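Putative glucarate dehydratase (Pseudomonas fluorescens, PDB 4IT1) probably catalyses the magnesium-dependent dehydration of D-glucarate to 5-dehydro-4-deoxy-D-glucarate, as a member of the mandelate racemase/muconate lactonizing enzyme family. Local coordinates at residues M23-T29 and I56-N62; I196-A201 and A230-F235; L250-I254 and E279-T284. All coordinates share one frame; numbering follows the deposited sequence.

Contact 1 (M23-T29 and I56-N62); sequences MKITRVT and IEIESDN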
loop_
_atom_site.group_PDB
_atom_site.type_symbol
_atom_site.label_atom_id
_atom_site.label_comp_id
_atom_site.label_asym_id
_atom_site.label_seq_id
_atom_site.Cartn_x
_atom_site.Cartn_y
_atom_site.Cartn_z
ATOM N N MET A 23 -4.718 23.779 7.585
ATOM C CA MET A 23 -3.941 24.414 6.515
ATOM C C MET A 23 -4.628 24.159 5.169
ATOM O O MET A 23 -5.141 23.061 4.936
ATOM C CB MET A 23 -2.518 23.866 6.508
ATOM C CG MET A 23 -1.616 24.383 5.399
ATOM S SD MET A 23 -0.216 23.259 5.256
ATOM C CE MET A 23 0.806 24.030 4.010
ATOM N N LYS A 24 -4.639 25.168 4.294
ATOM C CA LYS A 24 -5.442 25.115 3.066
ATOM C C LYS A 24 -4.760 25.686 1.823
ATOM O O LYS A 24 -3.914 26.577 1.918
ATOM C CB LYS A 24 -6.809 25.770 3.296
ATOM C CG LYS A 24 -7.815 24.816 3.922
ATOM C CD LYS A 24 -8.856 25.504 4.784
ATOM C CE LYS A 24 -9.773 24.461 5.403
ATOM N NZ LYS A 24 -10.782 25.051 6.322
ATOM N N ILE A 25 -5.126 25.141 0.662
ATOM C CA ILE A 25 -4.562 25.559 -0.623
ATOM C C ILE A 25 -5.220 26.850 -1.096
ATOM O O ILE A 25 -6.446 26.985 -1.052
ATOM C CB ILE A 25 -4.753 24.479 -1.715
ATOM C CG1 ILE A 25 -4.116 23.154 -1.285
ATOM C CG2 ILE A 25 -4.159 24.939 -3.045
ATOM C CD1 ILE A 25 -4.616 21.951 -2.059
ATOM N N THR A 26 -4.397 27.786 -1.558
ATOM C CA THR A 26 -4.896 29.070 -2.049
ATOM C C THR A 26 -4.679 29.268 -3.552
ATOM O O THR A 26 -5.452 29.969 -4.203
ATOM C CB THR A 26 -4.269 30.264 -1.286
ATOM O OG1 THR A 26 -2.836 30.214 -1.386
ATOM C CG2 THR A 26 -4.687 30.246 0.180
ATOM N N ARG A 27 -3.602 28.679 -4.055
ATOM C CA ARG A 27 -3.155 28.884 -5.423
ATOM C C ARG A 27 -2.808 27.581 -6.162
ATOM O O ARG A 27 -2.192 26.693 -5.598
ATOM C CB ARG A 27 -1.935 29.794 -5.395
ATOM C CG ARG A 27 -1.807 30.730 -6.568
ATOM C CD ARG A 27 -0.668 30.290 -7.465
ATOM N NE ARG A 27 0.610 30.848 -7.050
ATOM C CZ ARG A 27 1.336 31.668 -7.799
ATOM N NH1 ARG A 27 0.910 32.023 -9.002
ATOM N NH2 ARG A 27 2.489 32.133 -7.348
ATOM N N VAL A 28 -3.191 27.490 -7.432
ATOM C CA VAL A 28 -2.773 26.378 -8.306
ATOM C C VAL A 28 -2.363 26.894 -9.687
ATOM O O VAL A 28 -3.088 27.674 -10.302
ATOM C CB VAL A 28 -3.878 25.308 -8.471
ATOM C CG1 VAL A 28 -3.358 24.130 -9.283
ATOM C CG2 VAL A 28 -4.385 24.817 -7.119
ATOM N N THR A 29 -1.208 26.451 -10.173
ATOM C CA THR A 29 -0.671 26.926 -11.446
ATOM C C THR A 29 -0.146 25.780 -12.319
ATOM O O THR A 29 0.944 25.241 -12.086
ATOM C CB THR A 29 0.425 27.999 -11.241
ATOM O OG1 THR A 29 -0.111 29.089 -10.483
ATOM C CG2 THR A 29 0.939 28.528 -12.578
ATOM N N ILE A 56 3.307 21.773 -12.343
ATOM C CA ILE A 56 2.275 22.130 -11.373
ATOM C C ILE A 56 2.876 22.890 -10.183
ATOM O O ILE A 56 3.865 22.456 -9.595
ATOM C CB ILE A 56 1.519 20.876 -10.866
ATOM C CG1 ILE A 56 0.819 20.138 -12.016
ATOM C CG2 ILE A 56 0.489 21.250 -9.811
ATOM C CD1 ILE A 56 1.711 19.196 -12.801
ATOM N N GLU A 57 2.275 24.030 -9.848
ATOM C CA GLU A 57 2.617 24.793 -8.647
ATOM C C GLU A 57 1.427 24.825 -7.703
ATOM O O GLU A 57 0.319 25.165 -8.108
ATOM C CB GLU A 57 2.984 26.232 -9.004
ATOM C CG GLU A 57 4.419 26.632 -8.706
ATOM C CD GLU A 57 4.624 28.145 -8.691
ATOM O OE1 GLU A 57 5.724 28.584 -8.299
ATOM O OE2 GLU A 57 3.695 28.899 -9.062
ATOM N N ILE A 58 1.659 24.460 -6.449
ATOM C CA ILE A 58 0.646 24.601 -5.409
ATOM C C ILE A 58 1.168 25.583 -4.361
ATOM O O ILE A 58 2.370 25.645 -4.105
ATOM C CB ILE A 58 0.300 23.245 -4.751
ATOM C CG1 ILE A 58 -0.093 22.206 -5.810
ATOM C CG2 ILE A 58 -0.791 23.397 -3.694
ATOM C CD1 ILE A 58 -1.392 22.486 -6.538
ATOM N N GLU A 59 0.261 26.360 -3.779
ATOM C CA GLU A 59 0.612 27.276 -2.706
ATOM C C GLU A 59 -0.459 27.211 -1.628
ATOM O O GLU A 59 -1.647 27.009 -1.913
ATOM C CB GLU A 59 0.780 28.707 -3.232
ATOM C CG GLU A 59 1.527 29.648 -2.291
ATOM C CD GLU A 59 1.287 31.118 -2.600
ATOM O OE1 GLU A 59 2.269 31.828 -2.914
ATOM O OE2 GLU A 59 0.120 31.565 -2.529
ATOM N N SER A 60 -0.017 27.379 -0.387
ATOM C CA SER A 60 -0.883 27.291 0.778
ATOM C C SER A 60 -1.060 28.662 1.424
ATOM O O SER A 60 -0.300 29.589 1.126
ATOM C CB SER A 60 -0.268 26.319 1.779
ATOM O OG SER A 60 1.125 26.567 1.930
ATOM N N ASP A 61 -2.050 28.777 2.314
ATOM C CA ASP A 61 -2.333 30.029 3.037
ATOM C C ASP A 61 -1.169 30.544 3.900
ATOM O O ASP A 61 -1.112 31.731 4.222
ATOM C CB ASP A 61 -3.617 29.907 3.878
ATOM C CG ASP A 61 -3.564 28.773 4.901
ATOM O OD1 ASP A 61 -2.466 28.240 5.186
ATOM O OD2 ASP A 61 -4.640 28.415 5.433
ATOM N N ASN A 62 -0.257 29.644 4.266
ATOM C CA ASN A 62 0.924 29.984 5.062
ATOM C C ASN A 62 2.229 30.030 4.255
ATOM O O ASN A 62 3.322 29.893 4.813
ATOM C CB ASN A 62 1.056 29.057 6.286
ATOM C CG ASN A 62 0.944 27.576 5.938
ATOM O OD1 ASN A 62 0.700 26.746 6.814
ATOM N ND2 ASN A 62 1.122 27.236 4.666
#
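Over one face of the Arg27 guanidinium lies OE2 of Glu57, 3.8 Å above the plane, while CB of Glu59 sits at the edge. The two flat groups are turned 55° apart and no N-H points at the oxygen, so this is a long salt bridge held by charge alone, Arg27 NH2 to Glu57 OE2 being 3.9 Å. In the antiparallel ladder beneath, Thr29 and Glu57 exchange two backbone hydrogen bonds, Thr29 N to Glu57 O and Glu57 N to Thr29 O, each 2.9 Å. Next, N of Glu59 bonds to O of Arg27 at 3.1 Å. Thr26 and Arg27 both face Glu59 in a classic beta bulge, its O accepting N of Thr26 at 2.9 Å and, weakly, N of Arg27. Past it, N of Asp61 reaches O of Lys24. Branched residues suit the other face: Val28 CG1 meets Ile58 CD1 at 3.8 Å, and Ile25 CG2 packs on Ile58 CG2. Before strand 25-36, Met23 CE lies 3.3 Å from OG of Ser60, itself hydrogen-bonded to O of Tyr64. Strand 50-60 is the middle of the N-terminal domain's three-stranded sheet, flanked by 25-36 and 65-70; helix 128-148 covers Ile25 and Ile58, and helix 74-87 touches Val28.

Contact 2 (I196-A201 and A230-F235); sequences IVAQAA and ALKKAF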
loop_
_atom_site.group_PDB
_atom_site.type_symbol
_atom_site.label_atom_id
_atom_site.label_comp_id
_atom_site.label_asym_id
_atom_site.label_seq_id
_atom_site.Cartn_x
_atom_site.Cartn_y
_atom_site.Cartn_z
ATOM N N ILE A 196 27.311 3.543 -30.639
ATOM C CA ILE A 196 26.564 3.244 -29.411
ATOM C C ILE A 196 27.508 3.097 -28.214
ATOM O O ILE A 196 27.281 3.706 -27.161
ATOM C CB ILE A 196 25.620 2.016 -29.586
ATOM C CG1 ILE A 196 24.233 2.470 -30.065
ATOM C CG2 ILE A 196 25.457 1.229 -28.291
ATOM C CD1 ILE A 196 23.457 3.312 -29.064
ATOM N N VAL A 197 28.571 2.308 -28.397
ATOM C CA VAL A 197 29.631 2.156 -27.390
ATOM C C VAL A 197 30.121 3.535 -26.949
ATOM O O VAL A 197 30.160 3.841 -25.754
ATOM C CB VAL A 197 30.797 1.284 -27.918
ATOM C CG1 VAL A 197 32.051 1.459 -27.068
ATOM C CG2 VAL A 197 30.390 -0.185 -27.962
ATOM N N ALA A 198 30.446 4.367 -27.936
ATOM C CA ALA A 198 30.847 5.752 -27.716
ATOM C C ALA A 198 29.784 6.561 -26.967
ATOM O O ALA A 198 30.118 7.376 -26.105
ATOM C CB ALA A 198 31.174 6.408 -29.045
ATOM N N GLN A 199 28.510 6.335 -27.289
ATOM C CA GLN A 199 27.418 7.068 -26.643
ATOM C C GLN A 199 27.316 6.709 -25.155
ATOM O O GLN A 199 27.097 7.581 -24.304
ATOM C CB GLN A 199 26.084 6.810 -27.362
ATOM C CG GLN A 199 24.917 7.626 -26.813
ATOM C CD GLN A 199 23.556 7.118 -27.272
ATOM O OE1 GLN A 199 22.731 6.691 -26.458
ATOM N NE2 GLN A 199 23.313 7.167 -28.578
ATOM N N ALA A 200 27.476 5.422 -24.853
ATOM C CA ALA A 200 27.483 4.939 -23.470
ATOM C C ALA A 200 28.674 5.503 -22.700
ATOM O O ALA A 200 28.515 6.036 -21.595
ATOM C CB ALA A 200 27.495 3.416 -23.432
ATOM N N ALA A 201 29.858 5.388 -23.302
ATOM C CA ALA A 201 31.085 5.944 -22.730
ATOM C C ALA A 201 30.869 7.386 -22.283
ATOM O O ALA A 201 31.196 7.738 -21.146
ATOM C CB ALA A 201 32.232 5.851 -23.725
ATOM N N ALA A 230 29.129 -5.769 -28.373
ATOM C CA ALA A 230 30.133 -4.712 -28.350
ATOM C C ALA A 230 30.114 -3.929 -27.030
ATOM O O ALA A 230 31.170 -3.559 -26.511
ATOM C CB ALA A 230 29.951 -3.783 -29.540
ATOM N N LEU A 231 28.919 -3.694 -26.489
ATOM C CA LEU A 231 28.772 -3.059 -25.178
ATOM C C LEU A 231 29.286 -3.928 -24.023
ATOM O O LEU A 231 29.842 -3.406 -23.052
ATOM C CB LEU A 231 27.312 -2.684 -24.917
ATOM C CG LEU A 231 26.777 -1.388 -25.522
ATOM C CD1 LEU A 231 25.255 -1.405 -25.516
ATOM C CD2 LEU A 231 27.303 -0.182 -24.762
ATOM N N LYS A 232 29.075 -5.243 -24.130
ATOM C CA LYS A 232 29.547 -6.215 -23.135
ATOM C C LYS A 232 31.072 -6.319 -23.192
ATOM O O LYS A 232 31.741 -6.403 -22.155
ATOM C CB LYS A 232 28.912 -7.590 -23.388
ATOM C CG LYS A 232 29.185 -8.640 -22.320
ATOM C CD LYS A 232 28.996 -10.044 -22.887
ATOM C CE LYS A 232 29.273 -11.134 -21.859
ATOM N NZ LYS A 232 28.183 -11.263 -20.845
ATOM N N LYS A 233 31.600 -6.316 -24.415
ATOM C CA LYS A 233 33.032 -6.306 -24.663
ATOM C C LYS A 233 33.654 -5.024 -24.114
ATOM O O LYS A 233 34.651 -5.079 -23.395
ATOM C CB LYS A 233 33.308 -6.441 -26.162
ATOM C CG LYS A 233 34.765 -6.691 -26.510
ATOM C CD LYS A 233 34.959 -6.786 -28.013
ATOM C CE LYS A 233 36.434 -6.889 -28.366
ATOM N NZ LYS A 233 36.645 -7.069 -29.827
ATOM N N ALA A 234 33.049 -3.883 -24.434
ATOM C CA ALA A 234 33.561 -2.589 -23.988
ATOM C C ALA A 234 33.426 -2.394 -22.487
ATOM O O ALA A 234 34.261 -1.733 -21.870
ATOM C CB ALA A 234 32.880 -1.450 -24.727
ATOM N N PHE A 235 32.372 -2.961 -21.908
ATOM C CA PHE A 235 32.083 -2.791 -20.486
ATOM C C PHE A 235 31.719 -4.131 -19.853
ATOM O O PHE A 235 30.561 -4.554 -19.923
ATOM C CB PHE A 235 30.928 -1.804 -20.266
ATOM C CG PHE A 235 31.058 -0.516 -21.027
ATOM C CD1 PHE A 235 31.800 0.542 -20.511
ATOM C CD2 PHE A 235 30.412 -0.346 -22.245
ATOM C CE1 PHE A 235 31.915 1.736 -21.205
ATOM C CE2 PHE A 235 30.519 0.846 -22.945
ATOM C CZ PHE A 235 31.269 1.889 -22.423
#
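Val197 meets the helix 221-234 with both of its methyl groups: CG1 packs on CB of Ala234 at 3.8 Å, and CG2 lies over the backbone of Ala230, 3.8 Å from its O. With chi1 at 163°, CG1 stands opposite the backbone N, and the two branches are spread over successive turns of the partner helix. The alanines suit these places because a lone CB lets the valine settle close to the backbone. Deeper in, Leu231 divides its methyls between two neighbours, CD1 touching CG2 of Ile196 and CD2 touching CB of Ala200, each at 3.8 Å. Phe235, just past the C-terminal end of helix 221-234, closes that end of the contact. Its ring reaches helix 193-207 at CE2 and CZ: O of Val197 lies at the ring edge, near the plane and 4.0 Å from CZ, while CB of Ala200 is 4.0 Å from CE2. That oxygen already accepts N of Ala201 within its own helix, so the ring edge meets a carbonyl that is bonded.

In the next shell, Leu170 of strand 163-170 lies against Ile196, Ala200 and Leu231 together, Leu214 touches Ile196, and Tyr238 meets Phe235 edge-to-face. The side chain of Phe235 also rests on Ile212 and Ile204. No hydrogen bond crosses the interface, and the short segments cross at -47° with their axes 9.9 Å apart. This is apolar packing between consecutive helices outside the parallel strands, characteristic of the beta/alpha barrel in the C-terminal domain of the enolase superfamily.

Contact 3 (L250-I254 and E279-T284); sequences LETSI and ELHKRT
Ile254, Leu280 and Leu250 have the most surface buried here, and each is a branched apolar chain that packs between two helices whose axes lie 10.5 Å apart. Ile254 and Leu280 run antiparallel past one another, CG1 of the isoleucine reaching CD1 of the leucine at 3.8 Å. Leu280 CD1 also touches CB of Ser253 at 3.9 Å, where the small serine leaves the leucine room to approach the helix. From the other end Leu250, its CG trans to the backbone N (chi1 -178°), lays CD1 over the backbone of Leu280, 3.8 Å from its N. CD2 of Leu250 meets CG of Glu279 at 3.5 Å, using the aliphatic part of that acid, and the two chains lie roughly perpendicular.

Toward the surface, Ile254 CD1 lies over one face of the Arg283 guanidinium, 3.5 Å from NH2, so the arginine's flat end covers the isoleucine. Thr284 OG1 donates to O of Leu280 and accepts N of Leu286, linking the last turn to the chain beyond. Inward, Leu280 rests on Leu288 of strand 288-290; of the loop residues, Pro270 touches Leu280, and Trp248 and Thr271 touch Ser253. Helices 250-260 and 274-284 thus pack as neighbours outside the barrel strands.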
loop_
_atom_site.group_PDB
_atom_site.type_symbol
_atom_site.label_atom_id
_atom_site.label_comp_id
_atom_site.label_asym_id
_atom_site.label_seq_id
_atom_site.Cartn_x
_atom_site.Cartn_y
_atom_site.Cartn_z
ATOM N N LEU A 250 7.325 -13.736 -31.067
ATOM C CA LEU A 250 7.786 -14.803 -30.203
ATOM C C LEU A 250 9.015 -15.531 -30.793
ATOM O O LEU A 250 10.016 -15.715 -30.091
ATOM C CB LEU A 250 6.629 -15.768 -29.944
ATOM C CG LEU A 250 6.801 -16.972 -29.026
ATOM C CD1 LEU A 250 7.210 -16.546 -27.623
ATOM C CD2 LEU A 250 5.499 -17.759 -29.025
ATOM N N GLU A 251 8.938 -15.909 -32.074
ATOM C CA GLU A 251 10.012 -16.663 -32.749
ATOM C C GLU A 251 11.320 -15.877 -32.844
ATOM O O GLU A 251 12.404 -16.445 -32.680
ATOM C CB GLU A 251 9.581 -17.131 -34.147
ATOM C CG GLU A 251 8.437 -18.149 -34.185
ATOM C CD GLU A 251 8.743 -19.466 -33.477
ATOM O OE1 GLU A 251 7.819 -20.020 -32.839
ATOM O OE2 GLU A 251 9.892 -19.956 -33.556
ATOM N N THR A 252 11.198 -14.579 -33.112
ATOM C CA THR A 252 12.327 -13.658 -33.148
ATOM C C THR A 252 12.950 -13.524 -31.768
ATOM O O THR A 252 14.166 -13.654 -31.615
ATOM C CB THR A 252 11.890 -12.269 -33.657
ATOM O OG1 THR A 252 11.519 -12.372 -35.035
ATOM C CG2 THR A 252 13.014 -11.244 -33.525
ATOM N N SER A 253 12.107 -13.264 -30.773
ATOM C CA SER A 253 12.527 -13.169 -29.379
ATOM C C SER A 253 13.336 -14.399 -28.977
ATOM O O SER A 253 14.374 -14.292 -28.319
ATOM C CB SER A 253 11.304 -13.018 -28.464
ATOM O OG SER A 253 10.781 -11.698 -28.493
ATOM N N ILE A 254 12.852 -15.567 -29.386
ATOM C CA ILE A 254 13.532 -16.817 -29.109
ATOM C C ILE A 254 14.886 -16.902 -29.822
ATOM O O ILE A 254 15.878 -17.268 -29.191
ATOM C CB ILE A 254 12.628 -18.026 -29.418
ATOM C CG1 ILE A 254 11.536 -18.122 -28.346
ATOM C CG2 ILE A 254 13.436 -19.324 -29.484
ATOM C CD1 ILE A 254 10.365 -19.002 -28.728
ATOM N N GLU A 279 4.520 -17.020 -22.601
ATOM C CA GLU A 279 4.958 -18.124 -23.434
ATOM C C GLU A 279 6.466 -18.061 -23.607
ATOM O O GLU A 279 7.156 -19.082 -23.505
ATOM C CB GLU A 279 4.233 -18.090 -24.779
ATOM C CG GLU A 279 4.739 -19.072 -25.825
ATOM C CD GLU A 279 4.202 -20.482 -25.665
ATOM O OE1 GLU A 279 4.458 -21.299 -26.575
ATOM O OE2 GLU A 279 3.534 -20.783 -24.647
ATOM N N LEU A 280 6.972 -16.850 -23.827
ATOM C CA LEU A 280 8.399 -16.630 -23.966
ATOM C C LEU A 280 9.139 -17.107 -22.720
ATOM O O LEU A 280 10.140 -17.832 -22.821
ATOM C CB LEU A 280 8.699 -15.150 -24.228
ATOM C CG LEU A 280 10.177 -14.817 -24.411
ATOM C CD1 LEU A 280 10.788 -15.630 -25.557
ATOM C CD2 LEU A 280 10.327 -13.326 -24.646
ATOM N N HIS A 281 8.642 -16.701 -21.551
ATOM C CA HIS A 281 9.247 -17.120 -20.301
ATOM C C HIS A 281 9.247 -18.646 -20.174
ATOM O O HIS A 281 10.293 -19.237 -19.963
ATOM C CB HIS A 281 8.569 -16.468 -19.106
ATOM C CG HIS A 281 9.091 -16.952 -17.791
ATOM N ND1 HIS A 281 10.295 -16.530 -17.268
ATOM C CD2 HIS A 281 8.578 -17.832 -16.900
ATOM C CE1 HIS A 281 10.494 -17.120 -16.103
ATOM N NE2 HIS A 281 9.471 -17.920 -15.860
ATOM N N LYS A 282 8.086 -19.276 -20.353
ATOM C CA LYS A 282 7.985 -20.734 -20.263
ATOM C C LYS A 282 9.017 -21.406 -21.144
ATOM O O LYS A 282 9.678 -22.353 -20.727
ATOM C CB LYS A 282 6.583 -21.219 -20.648
ATOM C CG LYS A 282 5.604 -21.249 -19.488
ATOM C CD LYS A 282 4.161 -21.223 -19.968
ATOM C CE LYS A 282 3.236 -20.711 -18.873
ATOM N NZ LYS A 282 2.013 -20.058 -19.421
ATOM N N ARG A 283 9.164 -20.891 -22.357
ATOM C CA ARG A 283 9.993 -21.526 -23.368
ATOM C C ARG A 283 11.485 -21.310 -23.163
ATOM O O ARG A 283 12.291 -22.048 -23.718
ATOM C CB ARG A 283 9.586 -21.046 -24.763
ATOM C CG ARG A 283 8.289 -21.655 -25.271
ATOM C CD ARG A 283 8.376 -21.925 -26.759
ATOM N NE ARG A 283 9.605 -22.652 -27.063
ATOM C CZ ARG A 283 10.092 -22.835 -28.285
ATOM N NH1 ARG A 283 11.228 -23.507 -28.442
ATOM N NH2 ARG A 283 9.450 -22.346 -29.342
ATOM N N THR A 284 11.851 -20.300 -22.382
ATOM C CA THR A 284 13.259 -19.939 -22.212
ATOM C C THR A 284 13.719 -19.923 -20.750
ATOM O O THR A 284 14.885 -20.189 -20.462
ATOM C CB THR A 284 13.564 -18.551 -22.801
ATOM O OG1 THR A 284 12.847 -17.555 -22.061
ATOM C CG2 THR A 284 13.184 -18.478 -24.282
#

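Overall arrangement
Contact 1 belongs to the N-terminal domain, whereas contacts 2 and 3 join helices around the C-terminal barrel, on the opposite side of the chain's centre. The centre of contact 1 lies 47 Å from that of contact 2 and 51 Å from that of contact 3. Contacts 2 and 3 are closer, 27 Å between centres (about 16 Å between nearest atoms), and come in succession along the chain. Both lie in the outer, helical layer of the barrel: the side chain of Ile196 is about 8 Å from that of Lys215, a predicted proton acceptor, and that of Leu280 about 10 Å from that of Glu268, which binds magnesium with Asp243 and Asn291. Contact 1 lies away from these sites.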